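Local coordinates for protein putative alpha-L-fucosidase (Bacteroides thetaiotaomicron, PDB 4H41) that is a putative alpha-L-fucosidase with a TIM-barrel fold, probably acting on fucose-bearing host glycans, at residues G36-E41 / G159-G164; M63-I68 / R332-F337. One frame throughout, in Å; residues are numbered along the deposited sequence.

Contact 1 (G36-E41 / G159-G164)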
ATOM      1  N   GLY B  36     -22.388  13.839  -2.681  1.00 18.08           N
ATOM      2  CA  GLY B  36     -21.661  14.315  -1.520  1.00 17.37           C
ATOM      3  C   GLY B  36     -20.421  13.506  -1.265  1.00 18.46           C
ATOM      4  O   GLY B  36     -20.314  12.338  -1.671  1.00 16.72           O
ATOM      5  N   THR B  37     -19.409  14.138  -0.618  1.00 15.77           N
ATOM      6  CA  THR B  37     -18.228  13.414  -0.214  1.00 16.24           C
ATOM      7  C   THR B  37     -17.763  13.896   1.113  1.00 18.16           C
ATOM      8  O   THR B  37     -17.899  15.085   1.443  1.00 17.20           O
ATOM      9  CB  THR B  37     -17.079  13.514  -1.238  1.00 20.81           C
ATOM     10  OG1 THR B  37     -15.983  12.691  -0.802  1.00 18.37           O
ATOM     11  CG2 THR B  37     -16.620  14.916  -1.467  1.00 18.84           C
ATOM     12  N   PHE B  38     -17.194  12.967   1.875  1.00 15.29           N
ATOM     13  CA  PHE B  38     -16.421  13.327   3.036  1.00 15.43           C
ATOM     14  C   PHE B  38     -15.149  13.972   2.574  1.00 19.28           C
ATOM     15  O   PHE B  38     -14.684  13.762   1.441  1.00 16.31           O
ATOM     16  CB  PHE B  38     -16.095  12.143   3.925  1.00 14.99           C
ATOM     17  CG  PHE B  38     -17.308  11.655   4.674  1.00 17.24           C
ATOM     18  CD1 PHE B  38     -17.703  12.261   5.862  1.00 17.04           C
ATOM     19  CD2 PHE B  38     -18.089  10.627   4.171  1.00 19.75           C
ATOM     20  CE1 PHE B  38     -18.806  11.795   6.570  1.00 18.84           C
ATOM     21  CE2 PHE B  38     -19.212  10.164   4.879  1.00 21.77           C
ATOM     22  CZ  PHE B  38     -19.575  10.766   6.063  1.00 19.36           C
ATOM     23  N   LEU B  39     -14.595  14.755   3.468  1.00 15.96           N
ATOM     24  CA  LEU B  39     -13.281  15.370   3.408  1.00 16.75           C
ATOM     25  C   LEU B  39     -12.587  14.701   4.565  1.00 21.13           C
ATOM     26  O   LEU B  39     -12.957  14.978   5.705  1.00 20.01           O
ATOM     27  CB  LEU B  39     -13.365  16.905   3.570  1.00 18.33           C
ATOM     28  CG  LEU B  39     -14.291  17.657   2.636  1.00 21.19           C
ATOM     29  CD1 LEU B  39     -14.531  19.052   3.159  1.00 21.96           C
ATOM     30  CD2 LEU B  39     -13.749  17.670   1.239  1.00 19.27           C
ATOM     31  N   ASP B  40     -11.587  13.838   4.321  1.00 16.08           N
ATOM     32  CA  ASP B  40     -11.017  13.001   5.361  1.00 16.66           C
ATOM     33  C   ASP B  40     -10.017  13.722   6.246  1.00 19.53           C
ATOM     34  O   ASP B  40      -8.818  13.437   6.228  1.00 22.19           O
ATOM     35  CB  ASP B  40     -10.389  11.753   4.746  1.00 18.33           C
ATOM     36  CG  ASP B  40      -9.998  10.720   5.789  1.00 22.47           C
ATOM     37  OD1 ASP B  40     -10.695  10.622   6.828  1.00 22.21           O
ATOM     38  OD2 ASP B  40      -9.014  10.000   5.555  1.00 23.28           O
ATOM     39  N   GLU B  41     -10.531  14.643   7.059  1.00 17.71           N
ATOM     40  CA  GLU B  41      -9.803  15.388   8.065  1.00 19.28           C
ATOM     41  C   GLU B  41     -10.643  15.397   9.341  1.00 22.37           C
ATOM     42  O   GLU B  41     -11.782  15.778   9.216  1.00 18.64           O
ATOM     43  CB  GLU B  41      -9.607  16.849   7.603  1.00 20.54           C
ATOM     44  CG  GLU B  41      -8.731  16.994   6.381  1.00 26.91           C
ATOM     45  CD  GLU B  41      -7.248  16.833   6.596  1.00 32.77           C
ATOM     46  OE1 GLU B  41      -6.802  16.707   7.764  1.00 27.05           O
ATOM     47  OE2 GLU B  41      -6.529  16.877   5.571  1.00 29.14           O
ATOM     48  N   GLY B 159     -24.656  22.390   7.643  1.00 20.94           N
ATOM     49  CA  GLY B 159     -25.048  21.195   8.360  1.00 19.88           C
ATOM     50  C   GLY B 159     -24.003  20.660   9.293  1.00 23.08           C
ATOM     51  O   GLY B 159     -22.881  21.177   9.353  1.00 23.23           O
ATOM     52  N   TRP B 160     -24.392  19.624  10.021  1.00 20.24           N
ATOM     53  CA  TRP B 160     -23.574  18.970  11.028  1.00 20.35           C
ATOM     54  C   TRP B 160     -23.503  17.486  10.786  1.00 20.75           C
ATOM     55  O   TRP B 160     -24.514  16.857  10.484  1.00 20.46           O
ATOM     56  CB  TRP B 160     -24.189  19.199  12.410  1.00 19.38           C
ATOM     57  CG  TRP B 160     -24.435  20.640  12.746  1.00 20.42           C
ATOM     58  CD1 TRP B 160     -25.552  21.362  12.483  1.00 23.23           C
ATOM     59  CD2 TRP B 160     -23.533  21.525  13.433  1.00 21.10           C
ATOM     60  NE1 TRP B 160     -25.451  22.616  13.057  1.00 23.87           N
ATOM     61  CE2 TRP B 160     -24.206  22.754  13.617  1.00 24.41           C
ATOM     62  CE3 TRP B 160     -22.223  21.395  13.925  1.00 22.78           C
ATOM     63  CZ2 TRP B 160     -23.616  23.846  14.267  1.00 24.35           C
ATOM     64  CZ3 TRP B 160     -21.658  22.472  14.621  1.00 25.15           C
ATOM     65  CH2 TRP B 160     -22.356  23.678  14.780  1.00 26.50           C
ATOM     66  N   TYR B 161     -22.328  16.913  10.952  1.00 18.76           N
ATOM     67  CA  TYR B 161     -22.128  15.483  10.845  1.00 16.73           C
ATOM     68  C   TYR B 161     -21.802  14.982  12.246  1.00 21.31           C
ATOM     69  O   TYR B 161     -20.804  15.407  12.843  1.00 19.81           O
ATOM     70  CB  TYR B 161     -21.040  15.134   9.815  1.00 18.10           C
ATOM     71  CG  TYR B 161     -20.611  13.691   9.920  1.00 16.29           C
ATOM     72  CD1 TYR B 161     -21.528  12.656   9.740  1.00 18.11           C
ATOM     73  CD2 TYR B 161     -19.317  13.355  10.283  1.00 16.98           C
ATOM     74  CE1 TYR B 161     -21.152  11.324   9.883  1.00 19.61           C
ATOM     75  CE2 TYR B 161     -18.917  12.023  10.384  1.00 17.85           C
ATOM     76  CZ  TYR B 161     -19.855  11.009  10.225  1.00 18.98           C
ATOM     77  OH  TYR B 161     -19.540   9.698  10.405  1.00 21.06           O
ATOM     78  N   ILE B 162     -22.645  14.115  12.790  1.00 18.64           N
ATOM     79  CA  ILE B 162     -22.450  13.544  14.139  1.00 20.55           C
ATOM     80  C   ILE B 162     -21.543  12.339  13.936  1.00 25.31           C
ATOM     81  O   ILE B 162     -21.974  11.297  13.436  1.00 24.32           O
ATOM     82  CB  ILE B 162     -23.819  13.244  14.792  1.00 25.00           C
ATOM     83  CG1 ILE B 162     -24.648  14.544  14.915  1.00 26.06           C
ATOM     84  CG2 ILE B 162     -23.631  12.584  16.163  1.00 27.91           C
ATOM     85  CD1 ILE B 162     -26.095  14.320  15.090  1.00 32.47           C
ATOM     86  N   SER B 163     -20.248  12.546  14.197  1.00 22.27           N
ATOM     87  CA  SER B 163     -19.167  11.647  13.812  1.00 20.90           C
ATOM     88  C   SER B 163     -18.944  10.415  14.696  1.00 24.90           C
ATOM     89  O   SER B 163     -18.098   9.584  14.334  1.00 25.33           O
ATOM     90  CB  SER B 163     -17.856  12.441  13.711  1.00 22.80           C
ATOM     91  OG  SER B 163     -17.605  13.098  14.935  1.00 28.30           O
ATOM     92  N   GLY B 164     -19.710  10.258  15.763  1.00 21.79           N
ATOM     93  CA  GLY B 164     -19.642   9.067  16.604  1.00 22.79           C
ATOM     94  C   GLY B 164     -20.172   7.845  15.875  1.00 26.98           C
ATOM     95  O   GLY B 164     -21.386   7.715  15.706  1.00 27.81           O
TER
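Phe38 and Tyr161 make this contact by themselves, ring against ring, while their backbones stay apart: the CA atoms of Phe38 and Tyr161, the nearest pair between the segments, are 9.9 Å from each other. Along 159-164 the side chains alternate. Trp160 turns outward onto Ile187 of helix 173-187. Tyr161 points instead toward 36-41. Holding CG anti to its own N (chi1 167°) carries the ring into the interior, where Phe38 CE1 stands 3.8 Å above its plane, over the centre. That placement is confirmed by the near-equal spacings: Phe38 CE1 is 3.8 Å from Tyr161 CE2 and 4.1 Å from Tyr161 CE1. Ring centroids of Phe38 and Tyr161 lie 5.2 Å apart with the planes at 71°, which identifies a T-shaped stack, the Phe38 edge directed at the Tyr161 face. Tyr161 OH hydrogen-bonds an unidentified molecule, probably from the crystallisation liquor, which is consistent with a pocket at the C-terminal ends of the strands, where TIM-barrel enzymes carry their active sites.

The topology explains the wide backbone gap. Strands 34-39 and 157-162 are the first and fourth of eight parallel strands closed into a TIM barrel, so they are not sheet neighbours and meet only through side chains inside the barrel. Phe194, from strand 193-195, touches both rings.

Ile162 returns to the outer layer, on the same side of the strand as Trp160. At Ser163 the chain passes behind the tyrosine: Ser163 N sits 4.0 Å above the other face of the Tyr161 ring, toward its rim.

Contact 2 (M63-I68 / R332-F337)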
HETATM    1  N   MSE B  63     -14.677  17.645  -8.148  1.00 18.85           N
HETATM    2  CA  MSE B  63     -15.949  17.279  -7.515  1.00 16.58           C
HETATM    3  C   MSE B  63     -17.112  17.928  -8.210  1.00 19.82           C
HETATM    4  O   MSE B  63     -18.104  17.274  -8.518  1.00 18.95           O
HETATM    5  CB  MSE B  63     -15.959  17.706  -6.037  1.00 17.03           C
HETATM    6  CG  MSE B  63     -14.998  16.949  -5.149  1.00 18.47           C
HETATM    7 SE   MSE B  63     -15.008  17.871  -3.417  0.75 22.12          SE
HETATM    8  CE  MSE B  63     -13.374  17.130  -2.690  1.00 21.08           C
ATOM      9  N   LYS B  64     -16.980  19.225  -8.504  1.00 20.03           N
ATOM     10  CA  LYS B  64     -18.060  19.972  -9.143  1.00 18.28           C
ATOM     11  C   LYS B  64     -18.413  19.406 -10.504  1.00 20.80           C
ATOM     12  O   LYS B  64     -19.601  19.330 -10.857  1.00 19.34           O
ATOM     13  CB  LYS B  64     -17.663  21.444  -9.284  1.00 20.13           C
ATOM     14  CG  LYS B  64     -18.780  22.383  -9.747  1.00 25.72           C
ATOM     15  CD  LYS B  64     -19.792  22.590  -8.664  1.00 38.43           C
ATOM     16  CE  LYS B  64     -20.875  23.573  -9.016  1.00 35.52           C
ATOM     17  NZ  LYS B  64     -21.803  23.657  -7.873  1.00 37.26           N
ATOM     18  N   ARG B  65     -17.404  18.971 -11.260  1.00 17.18           N
ATOM     19  CA  ARG B  65     -17.630  18.382 -12.578  1.00 17.48           C
ATOM     20  C   ARG B  65     -18.594  17.204 -12.533  1.00 22.92           C
ATOM     21  O   ARG B  65     -19.350  17.018 -13.482  1.00 21.56           O
ATOM     22  CB  ARG B  65     -16.309  17.952 -13.167  1.00 19.33           C
ATOM     23  CG  ARG B  65     -16.408  17.415 -14.563  1.00 25.90           C
ATOM     24  CD  ARG B  65     -15.055  17.061 -15.081  1.00 31.03           C
ATOM     25  NE  ARG B  65     -15.138  16.577 -16.455  1.00 32.35           N
ATOM     26  CZ  ARG B  65     -14.112  16.117 -17.151  1.00 43.17           C
ATOM     27  NH1 ARG B  65     -12.902  16.051 -16.604  1.00 31.71           N
ATOM     28  NH2 ARG B  65     -14.283  15.721 -18.402  1.00 36.34           N
ATOM     29  N   ILE B  66     -18.561  16.374 -11.483  1.00 19.31           N
ATOM     30  CA  ILE B  66     -19.450  15.221 -11.412  1.00 17.91           C
ATOM     31  C   ILE B  66     -20.726  15.468 -10.607  1.00 22.78           C
ATOM     32  O   ILE B  66     -21.506  14.536 -10.429  1.00 24.57           O
ATOM     33  CB  ILE B  66     -18.725  13.935 -10.925  1.00 20.46           C
ATOM     34  CG1 ILE B  66     -18.185  14.064  -9.491  1.00 20.09           C
ATOM     35  CG2 ILE B  66     -17.641  13.552 -11.887  1.00 19.03           C
ATOM     36  CD1 ILE B  66     -17.863  12.702  -8.846  1.00 23.43           C
ATOM     37  N   GLY B  67     -20.987  16.700 -10.198  1.00 18.60           N
ATOM     38  CA  GLY B  67     -22.225  17.035  -9.510  1.00 19.33           C
ATOM     39  C   GLY B  67     -22.226  16.868  -8.011  1.00 21.28           C
ATOM     40  O   GLY B  67     -23.292  16.816  -7.410  1.00 18.76           O
ATOM     41  N   ILE B  68     -21.058  16.874  -7.376  1.00 18.33           N
ATOM     42  CA  ILE B  68     -21.018  16.859  -5.925  1.00 18.06           C
ATOM     43  C   ILE B  68     -21.519  18.247  -5.480  1.00 20.98           C
ATOM     44  O   ILE B  68     -21.096  19.271  -6.018  1.00 18.96           O
ATOM     45  CB  ILE B  68     -19.635  16.463  -5.379  1.00 20.45           C
ATOM     46  CG1 ILE B  68     -19.463  14.907  -5.493  1.00 19.85           C
ATOM     47  CG2 ILE B  68     -19.439  16.943  -3.925  1.00 18.38           C
ATOM     48  CD1 ILE B  68     -18.103  14.405  -5.325  1.00 27.66           C
ATOM     49  N   ARG B 332     -14.264   5.785 -15.330  1.00 14.58           N
ATOM     50  CA  ARG B 332     -15.300   4.723 -15.466  1.00 13.66           C
ATOM     51  C   ARG B 332     -16.648   5.219 -14.961  1.00 17.26           C
ATOM     52  O   ARG B 332     -17.693   4.911 -15.554  1.00 13.76           O
ATOM     53  CB  ARG B 332     -14.905   3.453 -14.703  1.00 14.73           C
ATOM     54  CG  ARG B 332     -13.586   2.793 -15.087  1.00 15.08           C
ATOM     55  CD  ARG B 332     -13.518   2.172 -16.481  1.00 16.48           C
ATOM     56  NE  ARG B 332     -13.436   3.153 -17.569  1.00 17.51           N
ATOM     57  CZ  ARG B 332     -12.389   3.926 -17.860  1.00 19.42           C
ATOM     58  NH1 ARG B 332     -11.251   3.823 -17.172  1.00 17.86           N
ATOM     59  NH2 ARG B 332     -12.463   4.796 -18.848  1.00 21.50           N
ATOM     60  N   TYR B 333     -16.629   5.989 -13.864  1.00 14.14           N
ATOM     61  CA  TYR B 333     -17.824   6.593 -13.254  1.00 14.80           C
ATOM     62  C   TYR B 333     -18.479   7.572 -14.217  1.00 18.65           C
ATOM     63  O   TYR B 333     -19.694   7.504 -14.464  1.00 16.76           O
ATOM     64  CB  TYR B 333     -17.414   7.267 -11.941  1.00 14.61           C
ATOM     65  CG  TYR B 333     -18.541   7.905 -11.192  1.00 15.74           C
ATOM     66  CD1 TYR B 333     -18.920   9.210 -11.455  1.00 16.87           C
ATOM     67  CD2 TYR B 333     -19.241   7.204 -10.216  1.00 16.75           C
ATOM     68  CE1 TYR B 333     -19.975   9.810 -10.767  1.00 14.84           C
ATOM     69  CE2 TYR B 333     -20.263   7.812  -9.482  1.00 17.27           C
ATOM     70  CZ  TYR B 333     -20.644   9.104  -9.782  1.00 20.06           C
ATOM     71  OH  TYR B 333     -21.698   9.672  -9.125  1.00 19.26           O
ATOM     72  N   ARG B 334     -17.692   8.455 -14.814  1.00 16.71           N
ATOM     73  CA  ARG B 334     -18.227   9.405 -15.783  1.00 14.77           C
ATOM     74  C   ARG B 334     -18.799   8.734 -17.000  1.00 19.51           C
ATOM     75  O   ARG B 334     -19.780   9.228 -17.573  1.00 17.85           O
ATOM     76  CB  ARG B 334     -17.143  10.400 -16.237  1.00 17.44           C
ATOM     77  CG  ARG B 334     -16.785  11.425 -15.172  1.00 19.22           C
ATOM     78  CD  ARG B 334     -16.285  12.707 -15.774  1.00 25.44           C
ATOM     79  NE  ARG B 334     -15.107  12.461 -16.594  1.00 29.70           N
ATOM     80  CZ  ARG B 334     -15.043  12.541 -17.923  1.00 40.10           C
ATOM     81  NH1 ARG B 334     -16.120  12.856 -18.635  1.00 40.11           N
ATOM     82  NH2 ARG B 334     -13.899  12.321 -18.548  1.00 38.91           N
ATOM     83  N   GLU B 335     -18.170   7.638 -17.449  1.00 15.62           N
ATOM     84  CA  GLU B 335     -18.682   6.918 -18.599  1.00 16.62           C
ATOM     85  C   GLU B 335     -20.062   6.279 -18.316  1.00 18.97           C
ATOM     86  O   GLU B 335     -20.994   6.403 -19.098  1.00 18.77           O
ATOM     87  CB  GLU B 335     -17.666   5.836 -19.035  1.00 19.00           C
ATOM     88  CG  GLU B 335     -16.503   6.468 -19.760  1.00 30.66           C
ATOM     89  CD  GLU B 335     -15.366   5.546 -20.153  1.00 50.18           C
ATOM     90  OE1 GLU B 335     -15.423   4.354 -19.781  1.00 28.03           O
ATOM     91  OE2 GLU B 335     -14.362   6.043 -20.713  1.00 38.58           O
ATOM     92  N   TYR B 336     -20.207   5.651 -17.176  1.00 14.52           N
ATOM     93  CA  TYR B 336     -21.460   5.001 -16.766  1.00 14.32           C
ATOM     94  C   TYR B 336     -22.580   5.984 -16.550  1.00 18.62           C
ATOM     95  O   TYR B 336     -23.713   5.670 -16.905  1.00 18.80           O
ATOM     96  CB  TYR B 336     -21.193   4.192 -15.492  1.00 14.03           C
ATOM     97  CG  TYR B 336     -22.406   3.533 -14.879  1.00 16.26           C
ATOM     98  CD1 TYR B 336     -22.899   2.327 -15.372  1.00 18.81           C
ATOM     99  CD2 TYR B 336     -23.079   4.122 -13.817  1.00 17.73           C
ATOM    100  CE1 TYR B 336     -24.020   1.718 -14.798  1.00 19.34           C
ATOM    101  CE2 TYR B 336     -24.221   3.535 -13.260  1.00 18.72           C
ATOM    102  CZ  TYR B 336     -24.648   2.312 -13.712  1.00 20.66           C
ATOM    103  OH  TYR B 336     -25.754   1.762 -13.109  1.00 18.91           O
ATOM    104  N   PHE B 337     -22.270   7.184 -16.024  1.00 17.47           N
ATOM    105  CA  PHE B 337     -23.245   8.211 -15.747  1.00 18.50           C
ATOM    106  C   PHE B 337     -23.344   9.265 -16.837  1.00 23.06           C
ATOM    107  O   PHE B 337     -24.112  10.204 -16.674  1.00 20.77           O
ATOM    108  CB  PHE B 337     -22.934   8.872 -14.401  1.00 19.32           C
ATOM    109  CG  PHE B 337     -23.393   8.009 -13.252  1.00 18.65           C
ATOM    110  CD1 PHE B 337     -24.744   7.718 -13.079  1.00 19.90           C
ATOM    111  CD2 PHE B 337     -22.500   7.551 -12.311  1.00 18.05           C
ATOM    112  CE1 PHE B 337     -25.183   6.952 -11.989  1.00 19.95           C
ATOM    113  CE2 PHE B 337     -22.928   6.736 -11.248  1.00 21.14           C
ATOM    114  CZ  PHE B 337     -24.265   6.427 -11.104  1.00 18.45           C
TER
HETATM  115  O   HOH W   1     -22.129  12.189  -9.315  1.00 23.65           O
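With CG anti to the backbone N (chi1 -176°) and its chain extended to NE, Arg65 reaches the guanidinium of Arg334, whose own chain bends at chi3 (-59°) to meet it. The two flat groups stack: centres 3.8 Å apart, planes 23° from parallel. Arg65 NH2 lies over the centre of the Arg334 guanidinium, 3.3 Å from Arg334 CZ; the nitrogens that meet are all donors and cannot hydrogen-bond one another.

Beside the stack, Ile66 turns toward helix 324-337. Its CG2 packs on Arg334 CG at 4.0 Å, while Ile66 CD1 approaches Tyr333 CE1 obliquely at 4.1 Å. Phe337 CD2 lies over one face of the Tyr333 ring. A water bridges the carbonyl of Ile66 and the hydroxyl of Tyr333, donating to Ile66 O (2.7 Å) and accepting from Tyr333 OH (2.6 Å); Ile34 N also bonds to that hydroxyl. Helix 53-65 ends here in a Schellman motif, Gly67 at positive phi as C-prime, with Ile68 N bonded to Met63 O. The contact thus joins the first outer helix of the barrel to the last, 324-337.

Replacing Arg334 with an alanine would probably leave the Arg65 guanidinium without its stacking partner and Ile339 O without this donor.

The close stacking of two like charges is probably made tolerable by an anion at hand: Arg65 NH2 forms a salt bridge with the terminal carboxylate of Lys340, and Arg334 NH1, bonded to Ile339 O, has a long, weak ion pair with it, which is likely to offset the guanidinium charges.

The centre of contact 1 lies about 5 Å from the centre of the chain, fully buried; that of contact 2 lies about 18 Å from it, only partly buried, and their chemistry follows that difference. The deep contact is purely aromatic, between strands that are not sheet neighbours; the outer one combines apolar packing of an isoleucine with stacked guanidinium groups and a bridging water between helices. They share no element, but strand 34-39 is followed in the chain by helix 53-65, and the contacts touch: Thr37 CG2 is 3.9 Å from Met63 SE, and Leu39 CD2 is 4.0 Å from Met63 CE. One face of the first strand therefore serves the barrel interior, the other the surrounding helix layer.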